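Local coordinates for flagellar brake protein YcgR (Klebsiella pneumoniae, PDB 5KEC) that binds the second messenger cyclic di-GMP and, as MrkH, probably activates transcription of type 3 fimbriae genes linked to biofilm formation, at residues R114-H119 and I139-D144; H121-R126 and L170-Y175; A148-T153 and Y202-C207; L159-L164 and V183-I188. All coordinates share one frame; numbering follows the deposited sequence.

Contact 1: residues R114-H119 and I139-D144; sequences RFRLRH and IKDISD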
loop_
_atom_site.group_PDB
_atom_site.type_symbol
_atom_site.label_atom_id
_atom_site.label_comp_id
_atom_site.label_asym_id
_atom_site.label_seq_id
_atom_site.Cartn_x
_atom_site.Cartn_y
_atom_site.Cartn_z
ATOM N N ARG B 114 -0.331 -3.600 3.863
ATOM C CA ARG B 114 -1.692 -3.408 4.345
ATOM C C ARG B 114 -1.725 -3.110 5.843
ATOM O O ARG B 114 -2.727 -2.620 6.362
ATOM C CB ARG B 114 -2.549 -4.638 4.033
ATOM C CG ARG B 114 -2.598 -5.019 2.560
ATOM C CD ARG B 114 -3.347 -6.331 2.362
ATOM N NE ARG B 114 -2.684 -7.444 3.038
ATOM C CZ ARG B 114 -3.234 -8.642 3.223
ATOM N NH1 ARG B 114 -4.465 -8.882 2.784
ATOM N NH2 ARG B 114 -2.560 -9.597 3.854
ATOM N N PHE B 115 -0.625 -3.394 6.535
ATOM C CA PHE B 115 -0.574 -3.224 7.984
ATOM C C PHE B 115 -0.224 -1.794 8.391
ATOM O O PHE B 115 0.599 -1.138 7.746
ATOM C CB PHE B 115 0.421 -4.203 8.610
ATOM C CG PHE B 115 -0.104 -5.610 8.729
ATOM C CD1 PHE B 115 -0.708 -6.043 9.902
ATOM C CD2 PHE B 115 0.000 -6.497 7.668
ATOM C CE1 PHE B 115 -1.190 -7.337 10.015
ATOM C CE2 PHE B 115 -0.480 -7.792 7.778
ATOM C CZ PHE B 115 -1.076 -8.210 8.954
ATOM N N ARG B 116 -0.853 -1.323 9.466
ATOM C CA ARG B 116 -0.599 0.017 9.987
ATOM C C ARG B 116 -0.328 -0.035 11.487
ATOM O O ARG B 116 -0.851 -0.896 12.192
ATOM C CB ARG B 116 -1.767 0.960 9.665
ATOM C CG ARG B 116 -1.970 1.200 8.166
ATOM C CD ARG B 116 -3.148 2.129 7.872
ATOM N NE ARG B 116 -4.356 1.730 8.593
ATOM C CZ ARG B 116 -5.195 0.779 8.191
ATOM N NH1 ARG B 116 -4.963 0.119 7.065
ATOM N NH2 ARG B 116 -6.266 0.485 8.919
ATOM N N LEU B 117 0.491 0.892 11.970
ATOM C CA LEU B 117 0.950 0.869 13.356
ATOM C C LEU B 117 0.070 1.677 14.315
ATOM O O LEU B 117 -0.174 2.864 14.103
ATOM C CB LEU B 117 2.396 1.362 13.425
ATOM C CG LEU B 117 3.084 1.385 14.789
ATOM C CD1 LEU B 117 3.038 0.010 15.442
ATOM C CD2 LEU B 117 4.520 1.859 14.626
ATOM N N ARG B 118 -0.395 1.021 15.374
ATOM C CA ARG B 118 -1.156 1.680 16.432
ATOM C C ARG B 118 -0.196 2.466 17.319
ATOM O O ARG B 118 0.975 2.112 17.424
ATOM C CB ARG B 118 -1.916 0.634 17.252
ATOM C CG ARG B 118 -2.846 1.203 18.312
ATOM C CD ARG B 118 -3.699 0.105 18.943
ATOM N NE ARG B 118 -2.889 -0.986 19.482
ATOM C CZ ARG B 118 -2.483 -1.064 20.746
ATOM N NH1 ARG B 118 -2.812 -0.114 21.612
ATOM N NH2 ARG B 118 -1.748 -2.093 21.146
ATOM N N HIS B 119 -0.678 3.533 17.953
ATOM C CA HIS B 119 0.211 4.394 18.735
ATOM C C HIS B 119 -0.504 5.133 19.866
ATOM O O HIS B 119 -1.720 5.033 20.019
ATOM C CB HIS B 119 0.930 5.387 17.818
ATOM C CG HIS B 119 0.003 6.290 17.063
ATOM N ND1 HIS B 119 -0.474 7.472 17.589
ATOM C CD2 HIS B 119 -0.545 6.177 15.831
ATOM C CE1 HIS B 119 -1.269 8.052 16.707
ATOM N NE2 HIS B 119 -1.331 7.287 15.632
ATOM N N ILE B 139 -6.048 10.399 14.245
ATOM C CA ILE B 139 -5.202 9.488 13.479
ATOM C C ILE B 139 -4.888 8.289 14.371
ATOM O O ILE B 139 -4.059 8.382 15.279
ATOM C CB ILE B 139 -3.907 10.176 13.025
ATOM C CG1 ILE B 139 -4.240 11.349 12.107
ATOM C CG2 ILE B 139 -2.979 9.178 12.312
ATOM C CD1 ILE B 139 -3.023 12.059 11.565
ATOM N N LYS B 140 -5.569 7.171 14.129
ATOM C CA LYS B 140 -5.494 6.033 15.044
ATOM C C LYS B 140 -4.270 5.173 14.778
ATOM O O LYS B 140 -3.594 4.728 15.708
ATOM C CB LYS B 140 -6.765 5.180 14.965
ATOM C CG LYS B 140 -8.024 5.907 15.386
ATOM C CD LYS B 140 -7.881 6.508 16.774
ATOM C CE LYS B 140 -7.818 5.435 17.854
ATOM N NZ LYS B 140 -7.729 6.036 19.217
ATOM N N ASP B 141 -3.994 4.915 13.509
ATOM C CA ASP B 141 -2.772 4.213 13.148
ATOM C C ASP B 141 -2.197 4.794 11.871
ATOM O O ASP B 141 -2.835 5.610 11.203
ATOM C CB ASP B 141 -2.999 2.703 13.026
ATOM C CG ASP B 141 -4.022 2.349 11.976
ATOM O OD1 ASP B 141 -4.091 3.059 10.950
ATOM O OD2 ASP B 141 -4.753 1.354 12.176
ATOM N N ILE B 142 -0.989 4.377 11.534
ATOM C CA ILE B 142 -0.272 5.008 10.442
ATOM C C ILE B 142 0.822 4.094 9.897
ATOM O O ILE B 142 1.487 3.376 10.648
ATOM C CB ILE B 142 0.328 6.361 10.906
ATOM C CG1 ILE B 142 0.876 7.160 9.728
ATOM C CG2 ILE B 142 1.398 6.145 11.969
ATOM C CD1 ILE B 142 1.399 8.521 10.129
ATOM N N SER B 143 0.969 4.096 8.578
ATOM C CA SER B 143 2.091 3.439 7.926
ATOM C C SER B 143 2.736 4.505 7.060
ATOM O O SER B 143 2.427 5.686 7.211
ATOM C CB SER B 143 1.619 2.257 7.080
ATOM O OG SER B 143 0.801 2.688 6.008
ATOM N N ASP B 144 3.631 4.112 6.164
ATOM C CA ASP B 144 4.260 5.092 5.286
ATOM C C ASP B 144 3.415 5.310 4.039
ATOM O O ASP B 144 3.715 6.175 3.217
ATOM C CB ASP B 144 5.690 4.679 4.924
ATOM C CG ASP B 144 5.764 3.293 4.338
ATOM O OD1 ASP B 144 6.814 2.637 4.509
ATOM O OD2 ASP B 144 4.776 2.860 3.706
#
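Arg116 and Asp141 are joined by a salt bridge in which NE of Arg116 gives its N-H to OD1 of Asp141 at 2.7 Å. The carboxylate oxygen lies at the edge of the guanidinium, close to its plane, whereas the donor meets OD1 from above the carboxylate, the two planes being turned 58° apart. A bend at chi3 (-49°) sets NE over the acid, and CB and CD of Arg116 also touch OD1. The same oxygen accepts a weak hydrogen bond from Ala148 N, which probably helps to hold the carboxylate's rotation.

Backbone bonds carry the next layer: Leu117 N reaches Ile142 O at 3.0 Å and Ile142 N returns to Leu117 O at 3.1 Å, an antiparallel hydrogen-bonded pair. It attaches the short strand 117-118 to the end of strand 134-142 in the curled antiparallel sheet of a PilZ-type domain. Arg114, Asp141 and Ser143 all contact cyclic di-GMP in a ligand-bound structure of this protein; in this ligand-free chain Ser143 OG accepts from Gly145 N and Gly146 N, as a small hydroxyl at a turn can.

Packing completes the contact. CB of Ser143 sits 3.6 Å from Phe115 O, and CD2 of His119 lies 3.4 Å from Lys140 O. Leu117 and Ile142, both apolar, share the sheet face covered by Leu227 of helix 214-234.

Contact 2: residues H121-R126 and L170-Y175; sequences HDFYCR and LMLAEY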
loop_
_atom_site.group_PDB
_atom_site.type_symbol
_atom_site.label_atom_id
_atom_site.label_comp_id
_atom_site.label_asym_id
_atom_site.label_seq_id
_atom_site.Cartn_x
_atom_site.Cartn_y
_atom_site.Cartn_z
ATOM N N HIS B 121 0.431 8.578 20.538
ATOM C CA HIS B 121 0.578 10.001 20.241
ATOM C C HIS B 121 -0.740 10.735 19.961
ATOM O O HIS B 121 -1.729 10.135 19.543
ATOM C CB HIS B 121 1.551 10.202 19.076
ATOM C CG HIS B 121 2.987 10.004 19.448
ATOM N ND1 HIS B 121 3.799 11.039 19.861
ATOM C CD2 HIS B 121 3.759 8.891 19.470
ATOM C CE1 HIS B 121 5.008 10.572 20.121
ATOM N NE2 HIS B 121 5.011 9.272 19.890
ATOM N N ASP B 122 -0.723 12.043 20.202
ATOM C CA ASP B 122 -1.871 12.918 19.975
ATOM C C ASP B 122 -1.879 13.421 18.532
ATOM O O ASP B 122 -1.637 14.595 18.284
ATOM C CB ASP B 122 -1.788 14.124 20.915
ATOM C CG ASP B 122 -2.952 14.201 21.884
ATOM O OD1 ASP B 122 -3.731 13.228 21.976
ATOM O OD2 ASP B 122 -3.078 15.239 22.566
ATOM N N PHE B 123 -2.147 12.531 17.584
ATOM C CA PHE B 123 -2.124 12.898 16.175
ATOM C C PHE B 123 -3.546 13.088 15.676
ATOM O O PHE B 123 -4.427 12.296 15.996
ATOM C CB PHE B 123 -1.430 11.815 15.344
ATOM C CG PHE B 123 0.037 11.636 15.657
ATOM C CD1 PHE B 123 0.740 12.594 16.370
ATOM C CD2 PHE B 123 0.710 10.503 15.223
ATOM C CE1 PHE B 123 2.092 12.430 16.641
ATOM C CE2 PHE B 123 2.060 10.326 15.494
ATOM C CZ PHE B 123 2.755 11.292 16.202
ATOM N N TYR B 124 -3.767 14.138 14.890
ATOM C CA TYR B 124 -5.096 14.422 14.356
ATOM C C TYR B 124 -4.984 14.794 12.882
ATOM O O TYR B 124 -3.887 15.072 12.386
ATOM C CB TYR B 124 -5.765 15.569 15.133
ATOM C CG TYR B 124 -6.057 15.264 16.587
ATOM C CD1 TYR B 124 -7.279 14.728 16.973
ATOM C CD2 TYR B 124 -5.110 15.518 17.579
ATOM C CE1 TYR B 124 -7.551 14.445 18.305
ATOM C CE2 TYR B 124 -5.371 15.239 18.912
ATOM C CZ TYR B 124 -6.593 14.702 19.270
ATOM O OH TYR B 124 -6.864 14.425 20.593
ATOM N N CYS B 125 -6.112 14.778 12.183
ATOM C CA CYS B 125 -6.168 15.263 10.808
ATOM C C CYS B 125 -7.313 16.256 10.678
ATOM O O CYS B 125 -8.466 15.931 10.985
ATOM C CB CYS B 125 -6.373 14.113 9.830
ATOM S SG CYS B 125 -6.620 14.648 8.122
ATOM N N ARG B 126 -6.999 17.467 10.230
ATOM C CA ARG B 126 -8.018 18.497 10.114
ATOM C C ARG B 126 -8.043 19.014 8.690
ATOM O O ARG B 126 -7.108 18.786 7.926
ATOM C CB ARG B 126 -7.742 19.652 11.082
ATOM C CG ARG B 126 -6.757 20.674 10.538
ATOM C CD ARG B 126 -6.412 21.723 11.583
ATOM N NE ARG B 126 -5.073 22.270 11.371
ATOM C CZ ARG B 126 -4.824 23.434 10.784
ATOM N NH1 ARG B 126 -5.825 24.187 10.350
ATOM N NH2 ARG B 126 -3.571 23.848 10.633
ATOM N N LEU B 170 -2.132 16.835 8.481
ATOM C CA LEU B 170 -1.763 15.933 9.564
ATOM C C LEU B 170 -1.142 16.721 10.710
ATOM O O LEU B 170 -0.049 17.260 10.580
ATOM C CB LEU B 170 -0.779 14.880 9.054
ATOM C CG LEU B 170 -1.202 14.195 7.756
ATOM C CD1 LEU B 170 -0.145 13.205 7.315
ATOM C CD2 LEU B 170 -2.570 13.519 7.914
ATOM N N MET B 171 -1.862 16.820 11.819
ATOM C CA MET B 171 -1.329 17.437 13.025
ATOM C C MET B 171 -0.574 16.370 13.814
ATOM O O MET B 171 -1.184 15.497 14.435
ATOM C CB MET B 171 -2.467 18.004 13.865
ATOM C CG MET B 171 -3.316 19.040 13.128
ATOM S SD MET B 171 -4.875 19.410 13.966
ATOM C CE MET B 171 -4.307 20.040 15.543
ATOM N N LEU B 172 0.754 16.433 13.792
ATOM C CA LEU B 172 1.553 15.354 14.371
ATOM C C LEU B 172 2.351 15.790 15.597
ATOM O O LEU B 172 3.500 15.392 15.778
ATOM C CB LEU B 172 2.470 14.742 13.309
ATOM C CG LEU B 172 1.741 14.268 12.043
ATOM C CD1 LEU B 172 2.709 14.013 10.886
ATOM C CD2 LEU B 172 0.900 13.025 12.340
ATOM N N ALA B 173 1.726 16.600 16.443
ATOM C CA ALA B 173 2.333 17.006 17.707
ATOM C C ALA B 173 3.776 17.459 17.514
ATOM O O ALA B 173 4.050 18.404 16.760
ATOM C CB ALA B 173 2.259 15.864 18.726
ATOM N N GLU B 174 4.701 16.774 18.184
ATOM C CA GLU B 174 6.104 17.190 18.198
ATOM C C GLU B 174 6.732 17.234 16.807
ATOM O O GLU B 174 7.762 17.877 16.610
ATOM C CB GLU B 174 6.940 16.269 19.097
ATOM C CG GLU B 174 6.176 15.625 20.241
ATOM C CD GLU B 174 5.924 14.146 20.011
ATOM O OE1 GLU B 174 6.821 13.328 20.318
ATOM O OE2 GLU B 174 4.827 13.799 19.524
ATOM N N TYR B 175 6.125 16.543 15.846
ATOM C CA TYR B 175 6.711 16.432 14.512
ATOM C C TYR B 175 6.246 17.526 13.570
ATOM O O TYR B 175 6.694 17.592 12.428
ATOM C CB TYR B 175 6.427 15.059 13.908
ATOM C CG TYR B 175 6.988 13.923 14.733
ATOM C CD1 TYR B 175 8.272 13.450 14.507
ATOM C CD2 TYR B 175 6.233 13.327 15.744
ATOM C CE1 TYR B 175 8.794 12.410 15.259
ATOM C CE2 TYR B 175 6.748 12.288 16.506
ATOM C CZ TYR B 175 8.029 11.833 16.255
ATOM O OH TYR B 175 8.551 10.800 16.998
#
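Tyr124 and Met171 form an antiparallel hydrogen-bonded pair, part of the pairing of strands 124-128 and 164-171 in the curled beta-sheet; Cys125 and Leu170 make the next, non-hydrogen-bonded pair. Tyr124 N donates to Met171 O at 3.0 Å, and Met171 N returns to Tyr124 O at 2.7 Å. A further polar link is weak: His121 ND1 reaches Glu174 OE2 at 3.0 Å with an N-H...O angle of only 125°, although ring and carboxylate are nearly coplanar.

Among the apolar contacts, Phe123 suits its buried place by offering two broad faces. Over one stands CD2 of Leu172, a CH-pi contact 4.0 Å from the ring centroid; the opposite face carries CB of His121. Ala173 CB comes to the ring's edge, small enough to fit there, and Tyr175 presents CD2 and CE2 to Phe123 CZ. The hydroxyl of Tyr175 is bonded to Asp226, so this aromatic group joins the turn after strand 164-171 to the C-terminal helix.

On the face bearing Tyr124, the flexible thioether of Met171 lies across Arg126 at about a right angle. With SD anti to CB (chi2 166°), Met171 SD lies 3.7 Å from CD of Arg126, near the guanidinium plane, and 4.1 Å from CB of Tyr124.

Contact 3: residues A148-T153 and Y202-C207; sequences ALMTKT and YYQISC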
loop_
_atom_site.group_PDB
_atom_site.type_symbol
_atom_site.label_atom_id
_atom_site.label_comp_id
_atom_site.label_asym_id
_atom_site.label_seq_id
_atom_site.Cartn_x
_atom_site.Cartn_y
_atom_site.Cartn_z
ATOM N N ALA B 148 -5.333 5.303 9.393
ATOM C CA ALA B 148 -6.738 5.167 9.736
ATOM C C ALA B 148 -7.157 6.384 10.537
ATOM O O ALA B 148 -6.506 6.747 11.519
ATOM C CB ALA B 148 -6.980 3.891 10.545
ATOM N N LEU B 149 -8.240 7.019 10.104
ATOM C CA LEU B 149 -8.768 8.193 10.780
ATOM C C LEU B 149 -10.049 7.783 11.459
ATOM O O LEU B 149 -10.780 6.934 10.947
ATOM C CB LEU B 149 -9.040 9.309 9.772
ATOM C CG LEU B 149 -7.873 9.629 8.839
ATOM C CD1 LEU B 149 -8.307 10.557 7.711
ATOM C CD2 LEU B 149 -6.705 10.228 9.621
ATOM N N MET B 150 -10.325 8.374 12.614
ATOM C CA MET B 150 -11.504 8.001 13.371
ATOM C C MET B 150 -12.299 9.213 13.828
ATOM O O MET B 150 -11.736 10.242 14.206
ATOM C CB MET B 150 -11.100 7.139 14.569
ATOM C CG MET B 150 -12.252 6.702 15.450
ATOM S SD MET B 150 -11.783 5.305 16.503
ATOM C CE MET B 150 -11.524 4.041 15.256
ATOM N N THR B 151 -13.619 9.085 13.777
ATOM C CA THR B 151 -14.508 10.125 14.265
ATOM C C THR B 151 -15.863 9.519 14.597
ATOM O O THR B 151 -16.239 8.483 14.049
ATOM C CB THR B 151 -14.694 11.246 13.223
ATOM O OG1 THR B 151 -15.578 12.235 13.751
ATOM C CG2 THR B 151 -15.292 10.689 11.938
ATOM N N LYS B 152 -16.602 10.165 15.488
ATOM C CA LYS B 152 -17.945 9.703 15.811
ATOM C C LYS B 152 -18.983 10.413 14.950
ATOM O O LYS B 152 -20.147 10.005 14.898
ATOM C CB LYS B 152 -18.233 9.889 17.304
ATOM C CG LYS B 152 -17.244 9.144 18.195
ATOM C CD LYS B 152 -17.406 9.498 19.669
ATOM C CE LYS B 152 -18.704 8.957 20.228
ATOM N NZ LYS B 152 -18.825 7.492 20.002
ATOM N N THR B 153 -18.552 11.464 14.258
ATOM C CA THR B 153 -19.461 12.268 13.444
ATOM C C THR B 153 -18.923 12.505 12.035
ATOM O O THR B 153 -18.607 13.634 11.665
ATOM C CB THR B 153 -19.739 13.633 14.098
ATOM O OG1 THR B 153 -18.497 14.274 14.415
ATOM C CG2 THR B 153 -20.549 13.462 15.373
ATOM N N TYR B 202 -17.756 4.138 16.539
ATOM C CA TYR B 202 -16.690 4.956 15.985
ATOM C C TYR B 202 -16.532 4.623 14.518
ATOM O O TYR B 202 -16.551 3.453 14.137
ATOM C CB TYR B 202 -15.380 4.695 16.725
ATOM C CG TYR B 202 -15.498 4.889 18.215
ATOM C CD1 TYR B 202 -15.194 6.109 18.801
ATOM C CD2 TYR B 202 -15.935 3.856 19.038
ATOM C CE1 TYR B 202 -15.310 6.297 20.163
ATOM C CE2 TYR B 202 -16.052 4.030 20.401
ATOM C CZ TYR B 202 -15.737 5.253 20.960
ATOM O OH TYR B 202 -15.853 5.432 22.319
ATOM N N TYR B 203 -16.379 5.650 13.691
ATOM C CA TYR B 203 -16.156 5.428 12.274
ATOM C C TYR B 203 -14.665 5.461 11.965
ATOM O O TYR B 203 -13.967 6.416 12.317
ATOM C CB TYR B 203 -16.904 6.469 11.440
ATOM C CG TYR B 203 -18.402 6.365 11.563
ATOM C CD1 TYR B 203 -19.145 5.683 10.613
ATOM C CD2 TYR B 203 -19.072 6.932 12.638
ATOM C CE1 TYR B 203 -20.518 5.575 10.725
ATOM C CE2 TYR B 203 -20.447 6.831 12.755
ATOM C CZ TYR B 203 -21.161 6.149 11.796
ATOM O OH TYR B 203 -22.530 6.041 11.905
ATOM N N GLN B 204 -14.182 4.403 11.326
ATOM C CA GLN B 204 -12.787 4.320 10.932
ATOM C C GLN B 204 -12.673 4.460 9.423
ATOM O O GLN B 204 -13.204 3.643 8.671
ATOM C CB GLN B 204 -12.164 3.003 11.393
ATOM C CG GLN B 204 -10.731 2.806 10.915
ATOM C CD GLN B 204 -10.091 1.554 11.473
ATOM O OE1 GLN B 204 -9.689 1.519 12.632
ATOM N NE2 GLN B 204 -9.994 0.514 10.646
ATOM N N ILE B 205 -11.999 5.519 8.986
ATOM C CA ILE B 205 -11.783 5.753 7.569
ATOM C C ILE B 205 -10.331 5.476 7.233
ATOM O O ILE B 205 -9.429 6.140 7.743
ATOM C CB ILE B 205 -12.159 7.189 7.162
ATOM C CG1 ILE B 205 -13.629 7.464 7.489
ATOM C CG2 ILE B 205 -11.899 7.404 5.683
ATOM C CD1 ILE B 205 -13.841 8.226 8.771
ATOM N N SER B 206 -10.111 4.466 6.395
ATOM C CA SER B 206 -8.766 4.086 6.000
ATOM C C SER B 206 -8.403 4.864 4.761
ATOM O O SER B 206 -9.165 4.900 3.794
ATOM C CB SER B 206 -8.671 2.581 5.739
ATOM O OG SER B 206 -8.852 1.861 6.945
ATOM N N CYS B 207 -7.240 5.499 4.794
ATOM C CA CYS B 207 -6.847 6.393 3.717
ATOM C C CYS B 207 -5.482 6.052 3.157
ATOM O O CYS B 207 -4.645 5.452 3.831
ATOM C CB CYS B 207 -6.866 7.840 4.208
ATOM S SG CYS B 207 -8.530 8.430 4.626
#
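Lys152 lays its aliphatic chain alongside Tyr202, the two side chains pointing the same way, and folds its amine over the ring. CG of Lys152 is 3.7 Å from Tyr202 CD1; a bend at chi3 turns CE back and one at chi4 (55°) sets NZ above the face, toward the rim, 4.0 Å from the ring centroid in a cation-pi contact. A long flexible chain suits this: its methylenes run beside CD1 and CE1 while NZ lies over the face and also forms a salt bridge with Glu200.

Met150 approaches the same tyrosine obliquely: SD packs 3.7 Å from CB of Tyr202 and makes an oblique Met-aromatic contact with its ring, 4.9 Å from the centroid. Its terminal CE reaches toward CB of Gln204. Next along this face, CB of Ala148 packs 3.9 Å from CG of Gln204, a small residue leaving room for the extended amide chain. The other face carries Leu149, whose CD1 meets Cys207 SG at 3.8 Å; Ile205 on this face packs against Phe137 and Val184.

Between the faces, Leu149 and Ile205 exchange two backbone bonds, the one from Leu149 N being almost straight at 175°, and Thr151 and Tyr203 exchange two more. Beyond them Thr151 OG1 accepts from Thr153 N, an ST turn where the strand ends. These are paired antiparallel strands of a PilZ-type beta-barrel, and Gln204, Ser206 and Cys207 belong to the cyclic di-GMP site seen in a ligand-bound structure.

Contact 4: residues L159-L164 and V183-I188; sequences LSHNAL and VVKNVI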
loop_
_atom_site.group_PDB
_atom_site.type_symbol
_atom_site.label_atom_id
_atom_site.label_comp_id
_atom_site.label_asym_id
_atom_site.label_seq_id
_atom_site.Cartn_x
_atom_site.Cartn_y
_atom_site.Cartn_z
ATOM N N LEU B 159 -16.888 10.798 2.007
ATOM C CA LEU B 159 -16.008 9.707 2.386
ATOM C C LEU B 159 -16.314 8.430 1.614
ATOM O O LEU B 159 -16.109 7.328 2.118
ATOM C CB LEU B 159 -16.127 9.447 3.887
ATOM C CG LEU B 159 -15.879 10.667 4.773
ATOM C CD1 LEU B 159 -16.121 10.340 6.237
ATOM C CD2 LEU B 159 -14.466 11.189 4.564
ATOM N N SER B 160 -16.806 8.574 0.390
ATOM C CA SER B 160 -17.082 7.407 -0.439
ATOM C C SER B 160 -15.776 6.819 -0.959
ATOM O O SER B 160 -14.743 7.485 -0.952
ATOM C CB SER B 160 -18.004 7.773 -1.601
ATOM O OG SER B 160 -17.327 8.544 -2.578
ATOM N N HIS B 161 -15.821 5.575 -1.418
ATOM C CA HIS B 161 -14.616 4.913 -1.897
ATOM C C HIS B 161 -13.901 5.739 -2.970
ATOM O O HIS B 161 -14.526 6.257 -3.896
ATOM C CB HIS B 161 -14.941 3.513 -2.416
ATOM C CG HIS B 161 -13.759 2.797 -2.989
ATOM N ND1 HIS B 161 -12.826 2.154 -2.203
ATOM C CD2 HIS B 161 -13.347 2.636 -4.267
ATOM C CE1 HIS B 161 -11.897 1.621 -2.974
ATOM N NE2 HIS B 161 -12.188 1.899 -4.232
ATOM N N ASN B 162 -12.584 5.858 -2.822
ATOM C CA ASN B 162 -11.753 6.660 -3.717
ATOM C C ASN B 162 -12.048 8.154 -3.669
ATOM O O ASN B 162 -11.490 8.924 -4.450
ATOM C CB ASN B 162 -11.827 6.150 -5.158
ATOM C CG ASN B 162 -10.828 5.048 -5.432
ATOM O OD1 ASN B 162 -9.796 5.002 -4.729
ATOM N ND2 ASN B 162 -11.069 4.232 -6.345
ATOM N N ALA B 163 -12.922 8.570 -2.761
ATOM C CA ALA B 163 -13.136 9.994 -2.571
ATOM C C ALA B 163 -11.805 10.614 -2.167
ATOM O O ALA B 163 -10.954 9.958 -1.557
ATOM C CB ALA B 163 -14.195 10.256 -1.513
ATOM N N LEU B 164 -11.625 11.875 -2.521
ATOM C CA LEU B 164 -10.385 12.565 -2.245
ATOM C C LEU B 164 -10.595 13.627 -1.178
ATOM O O LEU B 164 -11.521 14.435 -1.262
ATOM C CB LEU B 164 -9.868 13.213 -3.527
ATOM C CG LEU B 164 -8.392 13.594 -3.568
ATOM C CD1 LEU B 164 -7.532 12.342 -3.563
ATOM C CD2 LEU B 164 -8.104 14.434 -4.797
ATOM N N VAL B 183 -6.714 9.747 -0.095
ATOM C CA VAL B 183 -7.686 9.005 -0.883
ATOM C C VAL B 183 -8.394 8.024 0.038
ATOM O O VAL B 183 -7.770 7.123 0.595
ATOM C CB VAL B 183 -7.012 8.232 -2.027
ATOM C CG1 VAL B 183 -8.025 7.352 -2.750
ATOM C CG2 VAL B 183 -6.335 9.201 -3.000
ATOM N N VAL B 184 -9.693 8.220 0.217
ATOM C CA VAL B 184 -10.490 7.355 1.068
ATOM C C VAL B 184 -10.572 5.963 0.449
ATOM O O VAL B 184 -10.931 5.821 -0.716
ATOM C CB VAL B 184 -11.904 7.935 1.265
ATOM C CG1 VAL B 184 -12.773 6.979 2.087
ATOM C CG2 VAL B 184 -11.818 9.300 1.930
ATOM N N LYS B 185 -10.221 4.943 1.224
ATOM C CA LYS B 185 -10.206 3.570 0.719
ATOM C C LYS B 185 -11.300 2.704 1.323
ATOM O O LYS B 185 -11.896 1.877 0.634
ATOM C CB LYS B 185 -8.848 2.909 0.967
ATOM C CG LYS B 185 -7.759 3.357 0.013
ATOM C CD LYS B 185 -8.188 3.102 -1.414
ATOM C CE LYS B 185 -7.199 3.661 -2.414
ATOM N NZ LYS B 185 -7.691 3.457 -3.808
ATOM N N ASN B 186 -11.558 2.889 2.613
ATOM C CA ASN B 186 -12.484 2.020 3.323
ATOM C C ASN B 186 -13.066 2.684 4.563
ATOM O O ASN B 186 -12.349 3.313 5.334
ATOM C CB ASN B 186 -11.778 0.720 3.713
ATOM C CG ASN B 186 -12.670 -0.493 3.569
ATOM O OD1 ASN B 186 -12.836 -1.029 2.472
ATOM N ND2 ASN B 186 -13.243 -0.941 4.681
ATOM N N VAL B 187 -14.372 2.548 4.751
ATOM C CA VAL B 187 -15.006 3.059 5.954
ATOM C C VAL B 187 -15.744 1.931 6.671
ATOM O O VAL B 187 -16.574 1.242 6.069
ATOM C CB VAL B 187 -15.995 4.205 5.637
ATOM C CG1 VAL B 187 -16.591 4.763 6.924
ATOM C CG2 VAL B 187 -15.302 5.313 4.839
ATOM N N ILE B 188 -15.424 1.734 7.947
ATOM C CA ILE B 188 -16.163 0.796 8.787
ATOM C C ILE B 188 -16.648 1.467 10.065
ATOM O O ILE B 188 -16.125 2.508 10.471
ATOM C CB ILE B 188 -15.335 -0.456 9.161
ATOM C CG1 ILE B 188 -14.162 -0.093 10.076
ATOM C CG2 ILE B 188 -14.861 -1.189 7.916
ATOM C CD1 ILE B 188 -13.282 -1.288 10.454
#
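Lys185 meets Asn162 through the far end of its side chain, although its CB points away from the loop 159-164. CG lies anti to the carbonyl carbon, and the turn at chi2 (-57°) sends CD of Lys185 back to 4.1 Å from Asn162 OD1. Lys185 CE is 3.7 Å and NZ 2.8 Å from Asn162 OD1, the amine being hydrogen-bonded to it in the plane of the amide. CG1 of Val183 packs against Asn162 OD1 too, at 3.5 Å.

Asn162 stands in a type II beta turn from Ser160 to Ala163, at the third position, where its positive phi (65°) is one that asparagine tolerates well. Its N donates to Val184 O at 2.7 Å, while Ala163 O receives Val184 N, so the turn holds Val184 by both its N-H and its C=O. His161 adds a side-chain bond: ND1 gives its N-H to Lys185 O at 3.0 Å, the oxygen lying in the ring plane. Here the strand carries a classic beta bulge, with Lys185 and Asn186 both facing Ser206.

Branched Val184 packs against the loop, CG1 lying 3.4 Å from Leu159 O; Leu164 CD1 meets Val183 CG2 tightly. Asn186, one of the two bulge residues, contacts cyclic di-GMP in a ligand-bound structure. With the Lys185 amine probably charged, its bond to a neutral amide oxygen would be strengthened, while the nearby His161 would probably be disfavoured from taking up a second proton.

From the N terminus, contact 1 closes first, bringing 139-144 back to 114-119 at the start of the C-terminal barrel. Contact 2 starts within that loop, at 121-126, and closes only at 170-175, so the two cross; Phe123 O and Ile139 N join them through a probable hydrogen bond. Contact 3, from 148-153 to 202-207, opens after contact 1 has closed and crosses contact 2. The loop of contact 4, 159-164 to 183-188, falls wholly within that of contact 3 and crosses contact 2 as well. Ala148 links contacts 1 and 3, and Ser206 pairs with the bulge of contact 4. Contacts 1 to 3 pair strands of one curled sheet; contact 4 fastens the loop before strand 164-171 to strand 177-193.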